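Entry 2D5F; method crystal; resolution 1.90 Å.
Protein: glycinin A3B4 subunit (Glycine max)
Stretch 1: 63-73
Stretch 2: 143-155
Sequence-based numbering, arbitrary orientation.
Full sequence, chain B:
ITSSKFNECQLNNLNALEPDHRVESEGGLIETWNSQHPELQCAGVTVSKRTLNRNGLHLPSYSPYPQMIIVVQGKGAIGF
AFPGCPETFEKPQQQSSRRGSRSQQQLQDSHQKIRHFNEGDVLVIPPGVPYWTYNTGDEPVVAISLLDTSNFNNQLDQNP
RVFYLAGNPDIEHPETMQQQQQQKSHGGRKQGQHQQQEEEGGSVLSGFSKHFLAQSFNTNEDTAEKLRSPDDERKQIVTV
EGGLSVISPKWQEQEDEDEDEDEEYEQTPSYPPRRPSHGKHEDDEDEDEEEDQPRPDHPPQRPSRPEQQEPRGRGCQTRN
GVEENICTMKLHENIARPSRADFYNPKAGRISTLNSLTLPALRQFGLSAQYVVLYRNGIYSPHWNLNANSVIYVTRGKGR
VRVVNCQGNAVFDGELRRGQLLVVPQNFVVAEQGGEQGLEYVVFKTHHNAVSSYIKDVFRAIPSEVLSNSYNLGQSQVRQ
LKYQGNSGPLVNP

Stretch 1 (63-73) SPYPQMIIVVQ
Stretch 2, residues 143-155: AISLLDTSNFNNQ

How do the two backbones lie against each other? Strand 67-73 and strand 143-147 run antiparallel, their directions 162° apart, with Q67 facing L147, I69 facing S145 and V71 facing A143 in non-hydrogen-bonded pairs. Between these, M68 pairs with L146 (M68 N to L146 O 3.0 Å, L146 N to M68 O 2.8 Å) and I70 with I144 (I70 N to I144 O 3.0 Å, I144 N to I70 O 2.9 Å). Most strand residues are extended, roughly -115/130, but V72 turns to -98/-5, and D148 N to P66 O at 3.2 Å continues the ladder just past the strands.

What fills each face of the sheet? On the face of Q67, I69 and V71, the small A143 and S145 leave room for longer neighbours: I69 (m, t) lays CG2 3.5 Å from A143 CB, and Q67 (m, t, chi3 59°) extends along its face and S145 OG donates a hydrogen bond to Q67 OE1 at 2.9 Å. On the other face, I70 CG2 sits 4.0 Å from I144 CB, while I144 (m, p) reaches CD1 to within 3.8 Å of V72 CG2. M68 (t, t) touches L146 through CB, 4.4 Å from L146 CB, and its end leads away.

Where does the Y65 ring fit? With chi1 at 40° and chi2 at -97°, it enters a hollow where chain 143-155 bends after its strand. T149 CG2 makes a CH-pi contact over one ring face, 4.0 Å from the centroid of the Y65 ring and 16° off the normal; Y65 CE2 meets L147 CB at 3.7 Å, and Y65 CB packs 3.2 Å from D148 O.

What shapes that hollow? Successive type I turns, D148-N151 and N151-N154, fold the chain back, bringing N154 CA to 5.2 Å from Y65 CA. N154 (t) braces the loop from ND2 to T149 O at 2.8 Å, and P66 CD rests 3.6 Å from N151 CG.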

# COMPACT_ATOMS: atom_id res chain seq x y z
N SER B 63 9.24 -11.80 -23.47
CA SER B 63 7.84 -12.15 -23.70
C SER B 63 6.97 -11.20 -22.87
O SER B 63 7.40 -10.70 -21.83
CB SER B 63 7.58 -13.60 -23.30
OG SER B 63 8.29 -14.49 -24.14
N PRO B 64 5.73 -10.95 -23.32
CA PRO B 64 4.78 -10.06 -22.64
C PRO B 64 4.05 -10.61 -21.41
O PRO B 64 2.92 -10.20 -21.13
CB PRO B 64 3.82 -9.67 -23.76
CG PRO B 64 3.71 -10.95 -24.53
CD PRO B 64 5.16 -11.44 -24.59
N TYR B 65 4.68 -11.52 -20.69
CA TYR B 65 4.09 -12.09 -19.48
C TYR B 65 5.23 -12.65 -18.65
O TYR B 65 6.33 -12.85 -19.16
CB TYR B 65 3.08 -13.20 -19.81
CG TYR B 65 3.53 -14.11 -20.93
CD1 TYR B 65 3.09 -13.90 -22.24
CD2 TYR B 65 4.43 -15.16 -20.70
CE1 TYR B 65 3.53 -14.71 -23.30
CE2 TYR B 65 4.88 -15.96 -21.74
CZ TYR B 65 4.43 -15.73 -23.04
OH TYR B 65 4.89 -16.52 -24.07
N PRO B 66 5.02 -12.86 -17.35
CA PRO B 66 6.15 -13.40 -16.61
C PRO B 66 6.33 -14.90 -16.82
O PRO B 66 5.42 -15.59 -17.26
CB PRO B 66 5.84 -13.03 -15.16
CG PRO B 66 4.36 -12.98 -15.12
CD PRO B 66 3.96 -12.37 -16.45
N GLN B 67 7.54 -15.37 -16.55
CA GLN B 67 7.86 -16.79 -16.65
C GLN B 67 8.49 -17.18 -15.32
O GLN B 67 9.24 -16.40 -14.74
CB GLN B 67 8.89 -17.07 -17.75
CG GLN B 67 8.46 -16.80 -19.17
CD GLN B 67 9.56 -17.10 -20.17
OE1 GLN B 67 10.06 -18.23 -20.25
NE2 GLN B 67 9.96 -16.09 -20.94
N MET B 68 8.15 -18.36 -14.84
CA MET B 68 8.75 -18.87 -13.61
C MET B 68 9.43 -20.14 -14.07
O MET B 68 8.78 -21.05 -14.57
CB MET B 68 7.71 -19.17 -12.55
CG MET B 68 8.33 -19.77 -11.30
SD MET B 68 7.18 -19.84 -9.94
CE MET B 68 7.63 -18.34 -9.10
N ILE B 69 10.75 -20.19 -13.93
CA ILE B 69 11.52 -21.34 -14.38
C ILE B 69 12.21 -22.10 -13.25
O ILE B 69 12.73 -21.50 -12.31
CB ILE B 69 12.62 -20.87 -15.35
CG1 ILE B 69 12.02 -19.94 -16.41
CG2 ILE B 69 13.29 -22.07 -16.02
CD1 ILE B 69 13.05 -19.20 -17.22
N ILE B 70 12.18 -23.42 -13.34
CA ILE B 70 12.87 -24.23 -12.35
C ILE B 70 13.96 -24.98 -13.10
O ILE B 70 13.69 -25.62 -14.12
CB ILE B 70 11.94 -25.23 -11.62
CG1 ILE B 70 12.76 -25.98 -10.56
CG2 ILE B 70 11.30 -26.20 -12.60
CD1 ILE B 70 11.95 -26.84 -9.62
N VAL B 71 15.19 -24.86 -12.62
CA VAL B 71 16.32 -25.54 -13.24
C VAL B 71 16.37 -26.92 -12.63
O VAL B 71 16.61 -27.05 -11.43
CB VAL B 71 17.64 -24.81 -12.93
CG1 VAL B 71 18.79 -25.52 -13.62
CG2 VAL B 71 17.57 -23.37 -13.38
N VAL B 72 16.14 -27.95 -13.44
CA VAL B 72 16.16 -29.31 -12.92
C VAL B 72 17.47 -30.04 -13.16
O VAL B 72 17.65 -31.16 -12.68
CB VAL B 72 14.99 -30.15 -13.50
CG1 VAL B 72 13.65 -29.46 -13.18
CG2 VAL B 72 15.16 -30.34 -14.99
N GLN B 73 18.40 -29.42 -13.88
CA GLN B 73 19.69 -30.07 -14.14
C GLN B 73 20.76 -29.10 -14.64
O GLN B 73 20.49 -28.25 -15.49
CB GLN B 73 19.54 -31.18 -15.19
CG GLN B 73 20.80 -32.04 -15.35
CD GLN B 73 20.72 -33.03 -16.51
OE1 GLN B 73 21.20 -32.76 -17.61
NE2 GLN B 73 20.10 -34.17 -16.26
N ALA B 143 15.82 -26.89 -17.98
CA ALA B 143 14.93 -26.02 -17.21
C ALA B 143 13.49 -26.12 -17.70
O ALA B 143 13.24 -26.31 -18.90
CB ALA B 143 15.42 -24.58 -17.29
N ILE B 144 12.55 -26.01 -16.77
CA ILE B 144 11.13 -26.07 -17.11
C ILE B 144 10.51 -24.72 -16.79
O ILE B 144 10.49 -24.28 -15.64
CB ILE B 144 10.39 -27.18 -16.32
CG1 ILE B 144 10.68 -28.56 -16.94
CG2 ILE B 144 8.89 -26.94 -16.36
CD1 ILE B 144 12.11 -29.01 -16.82
N SER B 145 9.98 -24.07 -17.82
CA SER B 145 9.39 -22.76 -17.66
C SER B 145 7.87 -22.70 -17.70
O SER B 145 7.24 -23.21 -18.62
CB SER B 145 9.95 -21.81 -18.72
OG SER B 145 9.33 -20.54 -18.62
N LEU B 146 7.29 -22.06 -16.69
CA LEU B 146 5.86 -21.87 -16.64
C LEU B 146 5.64 -20.51 -17.31
O LEU B 146 6.11 -19.48 -16.80
CB LEU B 146 5.37 -21.82 -15.18
CG LEU B 146 3.86 -21.78 -14.90
CD1 LEU B 146 3.24 -20.45 -15.36
CD2 LEU B 146 3.19 -22.96 -15.61
N LEU B 147 4.98 -20.52 -18.46
CA LEU B 147 4.69 -19.29 -19.20
C LEU B 147 3.30 -18.81 -18.77
O LEU B 147 2.28 -19.32 -19.23
CB LEU B 147 4.71 -19.54 -20.72
CG LEU B 147 6.06 -19.67 -21.46
CD1 LEU B 147 6.90 -20.77 -20.86
CD2 LEU B 147 5.80 -19.97 -22.93
N ASP B 148 3.27 -17.82 -17.88
CA ASP B 148 2.01 -17.29 -17.37
C ASP B 148 1.32 -16.37 -18.37
O ASP B 148 1.19 -15.17 -18.14
CB ASP B 148 2.29 -16.57 -16.05
CG ASP B 148 1.02 -16.16 -15.31
OD1 ASP B 148 -0.03 -16.81 -15.51
OD2 ASP B 148 1.09 -15.20 -14.51
N THR B 149 0.86 -16.94 -19.48
CA THR B 149 0.19 -16.20 -20.55
C THR B 149 -1.07 -15.44 -20.13
O THR B 149 -1.37 -14.39 -20.68
CB THR B 149 -0.21 -17.13 -21.72
OG1 THR B 149 -0.90 -18.27 -21.21
CG2 THR B 149 1.02 -17.59 -22.50
N SER B 150 -1.81 -15.98 -19.16
CA SER B 150 -3.04 -15.33 -18.72
C SER B 150 -2.80 -14.21 -17.70
O SER B 150 -3.75 -13.57 -17.26
CB SER B 150 -4.00 -16.36 -18.12
OG SER B 150 -3.51 -16.89 -16.90
N ASN B 151 -1.54 -13.99 -17.33
CA ASN B 151 -1.23 -12.94 -16.36
C ASN B 151 -1.85 -11.60 -16.76
O ASN B 151 -1.84 -11.23 -17.93
CB ASN B 151 0.28 -12.79 -16.20
CG ASN B 151 0.66 -11.73 -15.17
OD1 ASN B 151 0.81 -10.55 -15.50
ND2 ASN B 151 0.79 -12.15 -13.92
N PHE B 152 -2.38 -10.89 -15.77
CA PHE B 152 -3.01 -9.60 -15.99
C PHE B 152 -2.15 -8.62 -16.78
O PHE B 152 -2.67 -7.80 -17.53
CB PHE B 152 -3.36 -8.98 -14.63
CG PHE B 152 -4.29 -7.81 -14.71
CD1 PHE B 152 -5.64 -8.00 -15.02
CD2 PHE B 152 -3.84 -6.52 -14.45
CE1 PHE B 152 -6.52 -6.91 -15.08
CE2 PHE B 152 -4.72 -5.43 -14.50
CZ PHE B 152 -6.06 -5.63 -14.81
N ASN B 153 -0.83 -8.70 -16.62
CA ASN B 153 0.11 -7.81 -17.31
C ASN B 153 0.20 -8.03 -18.82
O ASN B 153 0.73 -7.18 -19.54
CB ASN B 153 1.52 -7.95 -16.72
CG ASN B 153 1.63 -7.40 -15.30
OD1 ASN B 153 1.30 -6.24 -15.04
ND2 ASN B 153 2.10 -8.24 -14.38
N ASN B 154 -0.31 -9.16 -19.30
CA ASN B 154 -0.27 -9.47 -20.73
C ASN B 154 -1.50 -8.83 -21.36
O ASN B 154 -2.61 -9.32 -21.22
CB ASN B 154 -0.27 -10.98 -20.96
CG ASN B 154 -0.30 -11.36 -22.44
OD1 ASN B 154 -0.16 -10.50 -23.32
ND2 ASN B 154 -0.48 -12.64 -22.72
N GLN B 155 -1.29 -7.72 -22.06
CA GLN B 155 -2.38 -6.99 -22.69
C GLN B 155 -2.63 -7.36 -24.14
O GLN B 155 -3.42 -6.71 -24.82
CB GLN B 155 -2.14 -5.49 -22.55
CG GLN B 155 -1.90 -5.07 -21.10
CD GLN B 155 -1.90 -3.56 -20.87
OE1 GLN B 155 -1.94 -3.11 -19.74
NE2 GLN B 155 -1.86 -2.79 -21.95